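Local coordinates for adenylate kinase (Schistosoma mansoni, PDB 3UMF), which catalyses the reversible transfer of a phosphoryl group between adenine nucleotides, interconverting ATP and AMP with two molecules of ADP, at residues C135-V141 with K190-A196; L97-M101 with F126-C131. One frame throughout, in Å; residues are numbered along the deposited sequence.

Interaction 1. Residues C135-V141 with K190-A196; sequences CVINFDV and KVITIDA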
ATOM      1  N   CYS A 135      -6.171   8.847   4.893  1.00 35.72           N
ATOM      2  CA  CYS A 135      -4.831   9.035   5.435  1.00 34.97           C
ATOM      3  C   CYS A 135      -3.849   8.056   4.807  1.00 35.18           C
ATOM      4  O   CYS A 135      -4.240   7.169   4.046  1.00 34.93           O
ATOM      5  CB  CYS A 135      -4.838   8.862   6.960  1.00 35.76           C
ATOM      6  SG  CYS A 135      -5.283   7.202   7.535  1.00 35.89           S
ATOM      7  N   VAL A 136      -2.574   8.238   5.128  1.00 30.45           N
ATOM      8  CA  VAL A 136      -1.527   7.330   4.700  1.00 33.49           C
ATOM      9  C   VAL A 136      -0.827   6.787   5.937  1.00 30.78           C
ATOM     10  O   VAL A 136      -0.437   7.551   6.820  1.00 32.50           O
ATOM     11  CB  VAL A 136      -0.490   8.053   3.812  1.00 33.55           C
ATOM     12  CG1 VAL A 136       0.622   7.098   3.395  1.00 33.21           C
ATOM     13  CG2 VAL A 136      -1.165   8.657   2.589  1.00 32.70           C
ATOM     14  N   ILE A 137      -0.691   5.470   6.018  1.00 24.98           N
ATOM     15  CA  ILE A 137       0.093   4.863   7.087  1.00 25.31           C
ATOM     16  C   ILE A 137       1.474   4.534   6.547  1.00 25.70           C
ATOM     17  O   ILE A 137       1.620   3.711   5.640  1.00 28.39           O
ATOM     18  CB  ILE A 137      -0.559   3.574   7.630  1.00 25.54           C
ATOM     19  CG1 ILE A 137      -2.017   3.833   8.011  1.00 27.80           C
ATOM     20  CG2 ILE A 137       0.209   3.059   8.837  1.00 30.57           C
ATOM     21  CD1 ILE A 137      -2.738   2.601   8.519  1.00 26.98           C
ATOM     22  N   ASN A 138       2.486   5.195   7.091  1.00 26.03           N
ATOM     23  CA  ASN A 138       3.861   4.929   6.707  1.00 23.91           C
ATOM     24  C   ASN A 138       4.560   4.128   7.798  1.00 27.27           C
ATOM     25  O   ASN A 138       4.880   4.665   8.858  1.00 26.16           O
ATOM     26  CB  ASN A 138       4.606   6.246   6.451  1.00 23.96           C
ATOM     27  CG  ASN A 138       6.046   6.034   6.013  1.00 32.06           C
ATOM     28  OD1 ASN A 138       6.406   4.972   5.499  1.00 34.47           O
ATOM     29  ND2 ASN A 138       6.878   7.052   6.210  1.00 33.12           N
ATOM     30  N   PHE A 139       4.774   2.838   7.545  1.00 22.96           N
ATOM     31  CA  PHE A 139       5.492   1.981   8.486  1.00 27.20           C
ATOM     32  C   PHE A 139       6.992   2.176   8.303  1.00 32.79           C
ATOM     33  O   PHE A 139       7.616   1.533   7.455  1.00 34.76           O
ATOM     34  CB  PHE A 139       5.114   0.510   8.285  1.00 25.82           C
ATOM     35  CG  PHE A 139       3.719   0.175   8.741  1.00 29.52           C
ATOM     36  CD1 PHE A 139       3.418   0.099  10.091  1.00 28.68           C
ATOM     37  CD2 PHE A 139       2.708  -0.068   7.822  1.00 24.30           C
ATOM     38  CE1 PHE A 139       2.138  -0.211  10.516  1.00 29.13           C
ATOM     39  CE2 PHE A 139       1.425  -0.380   8.242  1.00 27.64           C
ATOM     40  CZ  PHE A 139       1.140  -0.449   9.592  1.00 28.35           C
ATOM     41  N   ASP A 140       7.562   3.058   9.116  1.00 30.44           N
ATOM     42  CA  ASP A 140       8.922   3.536   8.916  1.00 30.74           C
ATOM     43  C   ASP A 140       9.947   2.766   9.739  1.00 32.27           C
ATOM     44  O   ASP A 140       9.783   2.591  10.947  1.00 30.07           O
ATOM     45  CB  ASP A 140       8.995   5.026   9.267  1.00 36.33           C
ATOM     46  CG  ASP A 140      10.375   5.615   9.039  1.00 43.77           C
ATOM     47  OD1 ASP A 140      10.953   5.388   7.953  1.00 39.64           O
ATOM     48  OD2 ASP A 140      10.883   6.307   9.947  1.00 44.90           O
ATOM     49  N   VAL A 141      11.004   2.303   9.076  1.00 29.33           N
ATOM     50  CA  VAL A 141      12.150   1.724   9.770  1.00 29.47           C
ATOM     51  C   VAL A 141      13.448   2.292   9.206  1.00 26.07           C
ATOM     52  O   VAL A 141      13.530   2.615   8.022  1.00 26.43           O
ATOM     53  CB  VAL A 141      12.180   0.178   9.670  1.00 31.41           C
ATOM     54  CG1 VAL A 141      11.033  -0.432  10.458  1.00 35.04           C
ATOM     55  CG2 VAL A 141      12.139  -0.273   8.213  1.00 30.49           C
ATOM     56  N   LYS A 190      -1.799  14.294   6.535  1.00 32.48           N
ATOM     57  CA  LYS A 190      -2.535  13.049   6.298  1.00 29.53           C
ATOM     58  C   LYS A 190      -1.666  11.802   6.442  1.00 31.37           C
ATOM     59  O   LYS A 190      -2.112  10.697   6.134  1.00 32.22           O
ATOM     60  CB  LYS A 190      -3.170  13.056   4.902  1.00 32.07           C
ATOM     61  CG  LYS A 190      -4.453  13.861   4.789  1.00 38.75           C
ATOM     62  CD  LYS A 190      -4.950  13.868   3.354  1.00 40.97           C
ATOM     63  CE  LYS A 190      -6.465  13.933   3.285  1.00 45.27           C
ATOM     64  NZ  LYS A 190      -6.950  13.945   1.876  1.00 43.65           N
ATOM     65  N   VAL A 191      -0.430  11.973   6.900  1.00 27.06           N
ATOM     66  CA  VAL A 191       0.471  10.835   7.063  1.00 28.02           C
ATOM     67  C   VAL A 191       0.581  10.403   8.518  1.00 32.98           C
ATOM     68  O   VAL A 191       0.894  11.209   9.397  1.00 30.61           O
ATOM     69  CB  VAL A 191       1.888  11.138   6.515  1.00 28.32           C
ATOM     70  CG1 VAL A 191       2.842   9.981   6.809  1.00 27.49           C
ATOM     71  CG2 VAL A 191       1.824  11.410   5.024  1.00 25.96           C
ATOM     72  N   ILE A 192       0.292   9.131   8.769  1.00 26.06           N
ATOM     73  CA  ILE A 192       0.552   8.529  10.067  1.00 27.39           C
ATOM     74  C   ILE A 192       1.903   7.829  10.005  1.00 28.76           C
ATOM     75  O   ILE A 192       2.034   6.758   9.406  1.00 30.08           O
ATOM     76  CB  ILE A 192      -0.535   7.511  10.446  1.00 31.02           C
ATOM     77  CG1 ILE A 192      -1.890   8.211  10.586  1.00 31.16           C
ATOM     78  CG2 ILE A 192      -0.177   6.802  11.739  1.00 32.68           C
ATOM     79  CD1 ILE A 192      -3.033   7.266  10.860  1.00 28.20           C
ATOM     80  N   THR A 193       2.913   8.446  10.604  1.00 27.76           N
ATOM     81  CA  THR A 193       4.249   7.865  10.607  1.00 30.06           C
ATOM     82  C   THR A 193       4.392   6.924  11.794  1.00 31.41           C
ATOM     83  O   THR A 193       4.405   7.361  12.947  1.00 26.70           O
ATOM     84  CB  THR A 193       5.336   8.953  10.640  1.00 34.07           C
ATOM     85  OG1 THR A 193       5.219   9.766   9.466  1.00 32.93           O
ATOM     86  CG2 THR A 193       6.725   8.328  10.681  1.00 31.77           C
ATOM     87  N   ILE A 194       4.477   5.629  11.510  1.00 28.50           N
ATOM     88  CA  ILE A 194       4.597   4.638  12.566  1.00 23.26           C
ATOM     89  C   ILE A 194       6.048   4.205  12.718  1.00 26.59           C
ATOM     90  O   ILE A 194       6.701   3.844  11.740  1.00 24.70           O
ATOM     91  CB  ILE A 194       3.715   3.393  12.288  1.00 22.60           C
ATOM     92  CG1 ILE A 194       2.238   3.792  12.215  1.00 24.43           C
ATOM     93  CG2 ILE A 194       3.912   2.339  13.373  1.00 25.79           C
ATOM     94  CD1 ILE A 194       1.668   4.298  13.537  1.00 24.82           C
ATOM     95  N   ASP A 195       6.559   4.272  13.942  1.00 26.29           N
ATOM     96  CA  ASP A 195       7.874   3.724  14.249  1.00 28.82           C
ATOM     97  C   ASP A 195       7.727   2.203  14.311  1.00 28.57           C
ATOM     98  O   ASP A 195       7.197   1.658  15.280  1.00 31.75           O
ATOM     99  CB  ASP A 195       8.376   4.277  15.586  1.00 32.17           C
ATOM    100  CG  ASP A 195       9.766   3.774  15.956  1.00 35.70           C
ATOM    101  OD1 ASP A 195      10.320   2.899  15.251  1.00 33.27           O
ATOM    102  OD2 ASP A 195      10.305   4.249  16.977  1.00 40.12           O
ATOM    103  N   ALA A 196       8.193   1.521  13.271  1.00 26.69           N
ATOM    104  CA  ALA A 196       8.003   0.079  13.168  1.00 31.88           C
ATOM    105  C   ALA A 196       9.208  -0.718  13.671  1.00 33.31           C
ATOM    106  O   ALA A 196       9.393  -1.878  13.298  1.00 29.36           O
ATOM    107  CB  ALA A 196       7.652  -0.312  11.735  1.00 36.05           C
TER
HETATM  108  O   HOH W   1       6.530   9.256   7.449  1.00 46.78           O

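Interaction 2. Residues L97-M101 with F126-C131; sequences LKEAM and FEKEVC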
ATOM      1  N   LEU A  97      -8.692  -0.888  -9.484  1.00 29.85           N
ATOM      2  CA  LEU A  97      -8.959  -0.422  -8.124  1.00 31.11           C
ATOM      3  C   LEU A  97     -10.372   0.136  -8.004  1.00 34.82           C
ATOM      4  O   LEU A  97     -11.135  -0.269  -7.129  1.00 34.32           O
ATOM      5  CB  LEU A  97      -7.953   0.658  -7.718  1.00 29.29           C
ATOM      6  CG  LEU A  97      -6.571   0.198  -7.257  1.00 33.85           C
ATOM      7  CD1 LEU A  97      -5.630   1.388  -7.146  1.00 33.29           C
ATOM      8  CD2 LEU A  97      -6.672  -0.528  -5.924  1.00 32.97           C
ATOM      9  N   LYS A  98     -10.706   1.062  -8.896  1.00 31.91           N
ATOM     10  CA  LYS A  98     -12.017   1.697  -8.914  1.00 36.81           C
ATOM     11  C   LYS A  98     -13.125   0.662  -9.055  1.00 38.05           C
ATOM     12  O   LYS A  98     -14.144   0.734  -8.369  1.00 39.66           O
ATOM     13  CB  LYS A  98     -12.094   2.700 -10.068  1.00 40.85           C
ATOM     14  CG  LYS A  98     -13.349   3.558 -10.088  1.00 47.85           C
ATOM     15  CD  LYS A  98     -13.338   4.494 -11.288  1.00 53.27           C
ATOM     16  CE  LYS A  98     -14.290   5.661 -11.101  1.00 62.74           C
ATOM     17  NZ  LYS A  98     -14.219   6.614 -12.244  1.00 66.04           N
ATOM     18  N   GLU A  99     -12.913  -0.306  -9.941  1.00 40.31           N
ATOM     19  CA  GLU A  99     -13.902  -1.345 -10.190  1.00 46.21           C
ATOM     20  C   GLU A  99     -14.111  -2.204  -8.948  1.00 39.58           C
ATOM     21  O   GLU A  99     -15.239  -2.567  -8.621  1.00 39.08           O
ATOM     22  CB  GLU A  99     -13.474  -2.224 -11.369  1.00 56.53           C
ATOM     23  CG  GLU A  99     -14.505  -3.264 -11.763  1.00 70.39           C
ATOM     24  CD  GLU A  99     -13.892  -4.468 -12.455  1.00 80.22           C
ATOM     25  OE1 GLU A  99     -14.460  -5.574 -12.337  1.00 88.13           O
ATOM     26  OE2 GLU A  99     -12.845  -4.307 -13.120  1.00 77.70           O
ATOM     27  N   ALA A 100     -13.021  -2.521  -8.257  1.00 31.86           N
ATOM     28  CA  ALA A 100     -13.096  -3.319  -7.040  1.00 33.25           C
ATOM     29  C   ALA A 100     -13.776  -2.562  -5.895  1.00 38.88           C
ATOM     30  O   ALA A 100     -14.513  -3.151  -5.105  1.00 42.53           O
ATOM     31  CB  ALA A 100     -11.705  -3.782  -6.622  1.00 35.00           C
ATOM     32  N   MET A 101     -13.539  -1.255  -5.818  1.00 30.70           N
ATOM     33  CA  MET A 101     -14.114  -0.435  -4.753  1.00 32.53           C
ATOM     34  C   MET A 101     -15.630  -0.269  -4.893  1.00 43.84           C
ATOM     35  O   MET A 101     -16.357  -0.336  -3.901  1.00 45.13           O
ATOM     36  CB  MET A 101     -13.415   0.926  -4.679  1.00 30.73           C
ATOM     37  CG  MET A 101     -11.954   0.836  -4.242  1.00 30.52           C
ATOM     38  SD  MET A 101     -11.090   2.418  -4.282  1.00 41.74           S
ATOM     39  CE  MET A 101     -12.154   3.417  -3.245  1.00 35.92           C
ATOM     40  N   PHE A 126      -5.169   8.930  -8.354  1.00 32.75           N
ATOM     41  CA  PHE A 126      -6.134   8.115  -7.621  1.00 35.69           C
ATOM     42  C   PHE A 126      -7.195   9.005  -6.999  1.00 31.32           C
ATOM     43  O   PHE A 126      -8.391   8.757  -7.137  1.00 38.43           O
ATOM     44  CB  PHE A 126      -5.448   7.291  -6.525  1.00 36.40           C
ATOM     45  CG  PHE A 126      -6.395   6.430  -5.726  1.00 35.75           C
ATOM     46  CD1 PHE A 126      -7.074   6.943  -4.629  1.00 29.76           C
ATOM     47  CD2 PHE A 126      -6.606   5.108  -6.075  1.00 38.05           C
ATOM     48  CE1 PHE A 126      -7.948   6.153  -3.900  1.00 35.30           C
ATOM     49  CE2 PHE A 126      -7.477   4.312  -5.346  1.00 37.69           C
ATOM     50  CZ  PHE A 126      -8.148   4.836  -4.259  1.00 35.24           C
ATOM     51  N   GLU A 127      -6.746  10.046  -6.308  1.00 31.19           N
ATOM     52  CA  GLU A 127      -7.654  10.957  -5.627  1.00 38.72           C
ATOM     53  C   GLU A 127      -8.532  11.726  -6.615  1.00 38.68           C
ATOM     54  O   GLU A 127      -9.646  12.122  -6.278  1.00 41.14           O
ATOM     55  CB  GLU A 127      -6.875  11.913  -4.721  1.00 36.73           C
ATOM     56  CG  GLU A 127      -6.043  11.197  -3.669  1.00 36.92           C
ATOM     57  CD  GLU A 127      -5.318  12.150  -2.743  1.00 48.55           C
ATOM     58  OE1 GLU A 127      -4.313  12.753  -3.177  1.00 50.42           O
ATOM     59  OE2 GLU A 127      -5.750  12.294  -1.581  1.00 55.30           O
ATOM     60  N   LYS A 128      -8.039  11.922  -7.834  1.00 42.22           N
ATOM     61  CA  LYS A 128      -8.819  12.589  -8.873  1.00 52.33           C
ATOM     62  C   LYS A 128      -9.854  11.644  -9.474  1.00 54.63           C
ATOM     63  O   LYS A 128     -11.048  11.938  -9.484  1.00 57.89           O
ATOM     64  CB  LYS A 128      -7.905  13.122  -9.984  1.00 53.03           C
ATOM     65  CG  LYS A 128      -8.655  13.749 -11.158  1.00 65.53           C
ATOM     66  CD  LYS A 128      -7.737  14.067 -12.341  1.00 74.19           C
ATOM     67  CE  LYS A 128      -7.675  12.915 -13.338  1.00 79.90           C
ATOM     68  NZ  LYS A 128      -6.313  12.318 -13.429  1.00 81.39           N
ATOM     69  N   GLU A 129      -9.378  10.503  -9.961  1.00 50.06           N
ATOM     70  CA  GLU A 129     -10.205   9.549 -10.694  1.00 52.52           C
ATOM     71  C   GLU A 129     -11.114   8.712  -9.793  1.00 48.87           C
ATOM     72  O   GLU A 129     -12.157   8.235 -10.234  1.00 49.22           O
ATOM     73  CB  GLU A 129      -9.315   8.617 -11.521  1.00 54.88           C
ATOM     74  CG  GLU A 129      -8.411   9.323 -12.516  1.00 66.49           C
ATOM     75  CD  GLU A 129      -9.015   9.398 -13.901  1.00 80.19           C
ATOM     76  OE1 GLU A 129     -10.112   9.975 -14.042  1.00 84.88           O
ATOM     77  OE2 GLU A 129      -8.392   8.875 -14.850  1.00 85.61           O
ATOM     78  N   VAL A 130     -10.716   8.517  -8.538  1.00 47.54           N
ATOM     79  CA  VAL A 130     -11.500   7.684  -7.625  1.00 49.19           C
ATOM     80  C   VAL A 130     -12.073   8.493  -6.460  1.00 49.88           C
ATOM     81  O   VAL A 130     -13.223   8.925  -6.506  1.00 51.92           O
ATOM     82  CB  VAL A 130     -10.676   6.490  -7.087  1.00 52.60           C
ATOM     83  CG1 VAL A 130     -11.598   5.455  -6.460  1.00 54.68           C
ATOM     84  CG2 VAL A 130      -9.863   5.861  -8.206  1.00 51.64           C
ATOM     85  N   CYS A 131     -11.268   8.690  -5.419  1.00 47.92           N
ATOM     86  CA  CYS A 131     -11.661   9.521  -4.285  1.00 54.00           C
ATOM     87  C   CYS A 131     -10.435   9.890  -3.455  1.00 47.96           C
ATOM     88  O   CYS A 131      -9.442   9.161  -3.457  1.00 38.14           O
ATOM     89  CB  CYS A 131     -12.705   8.810  -3.417  1.00 57.80           C
ATOM     90  SG  CYS A 131     -12.123   7.313  -2.608  1.00 55.29           S
TER

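Interaction 1. Residues C135-V141 with K190-A196
V136 and I192 meet through the shortest bond of a parallel ladder: the N-H of I192 reaches V136 O at 2.6 Å, and the C=O of V136 points almost straight at it (177°). Five further backbone bonds continue the pattern, from V136 N to K190 O at one end to A196 N on D140 O, 3.0 Å, at the other. As parallel pairing requires, V136, N138 and D140 use both their N-H and their C=O toward 190-196, while I137 and F139 spend their backbone bonds on F33 and L35 of strand 30-35.

The face that carries I137, F139, I192 and I194 is hydrophobic. I137 and I194 run side by side, CG2 of I137 touching CG1 of I194 at 4.0 Å. The same I137 methyl lies 3.6 Å above the plane of the F139 ring, offset toward its rim. F139 CD1 meets I194 CB at 4.0 Å; with CG anti to its carbonyl carbon (chi1 -71°), the ring lies alongside that isoleucine. Helix 200-212 packs here through I203 and V207.

On the other face V136 and V191 both touch Y185 of helix 179-186, and N138 packs on I182. A water bridges N138 and T193: it accepts from ND2 of N138 at 2.6 Å and lies 2.5 Å from OG1 of T193. With CG anti to its backbone N (chi1 -179°), N138 lays its amide forward along its own strand, ND2 toward the water.

The backbone bonds fix 191-195 as the outermost strand of the five-stranded parallel sheet (order 2-3-1-4-5) of the Rossmann-like P-loop kinase core. Its chemistry divides by face: aliphatic and aromatic groups seal one side beneath a helix, whereas the other mixes valines with a water-linked polar pair and, at its exposed end, D140 and D195.

Interaction 2. Residues L97-M101 with F126-C131
M101 brings its sulfur against both F126 and V130, SD lying 3.8 Å from CZ of F126 and equally close to CG1 of V130. Measured to the ring centroid the sulfur is 5.0 Å away and 72° off the normal, an oblique Met-aromatic contact. A bend at the last torsion (chi3 55°) turns the M101 methyl onto V130 CG1 and the sulfur of C131, the latter 3.9 Å from CE.

L97, one helical turn earlier, also touches the phenyl group. Its CD1 comes in near the ring plane at the edge, 3.9 Å from CE2 of F126, and the two side chains cross at about a right angle. Within its own segment the ring has V130 CB over its centre, so phenylalanine, valine and methionine all touch one another; V130 is the first residue here to leave helical backbone angles.

At the more open margin K98 reaches toward the other helix with its chain extended. NZ makes a weak hydrogen bond of 3.3 Å to the carbonyl oxygen of E129, while the carboxylate of that residue stays too far for a salt bridge.

Helix 90-104 is thereby joined to the C-terminal end of helix 120-129. Beneath them lies the central sheet: M101, F126 and C131 all touch V31 of strand 30-35, F33 meets the F126 ring edge-to-face, and L58 of strand 56-58 packs on L97 and M101.

Strands 30-35 and 56-58 and several helices come first; helix 90-104 then opens interaction 2, and the chain passes through strand 110-114 before helix 120-129 closes it, with 24 residues between. Strand 135-140 follows and opens interaction 1, whose 48 intervening residues are largely helical and include no strand before 191-195 comes in beside it. The two loops stand in series, neither nested nor crossed, with centres about 22 Å apart. Interaction 2 joins two helices packed on the sheet; interaction 1 adds the last strand to its edge. Strand 30-35 links them, bonded to 135-140 and touched by F126, and K190, whose NZ is hydrogen-bonded to C133 O, lies near E127 OE2 without a bond to it.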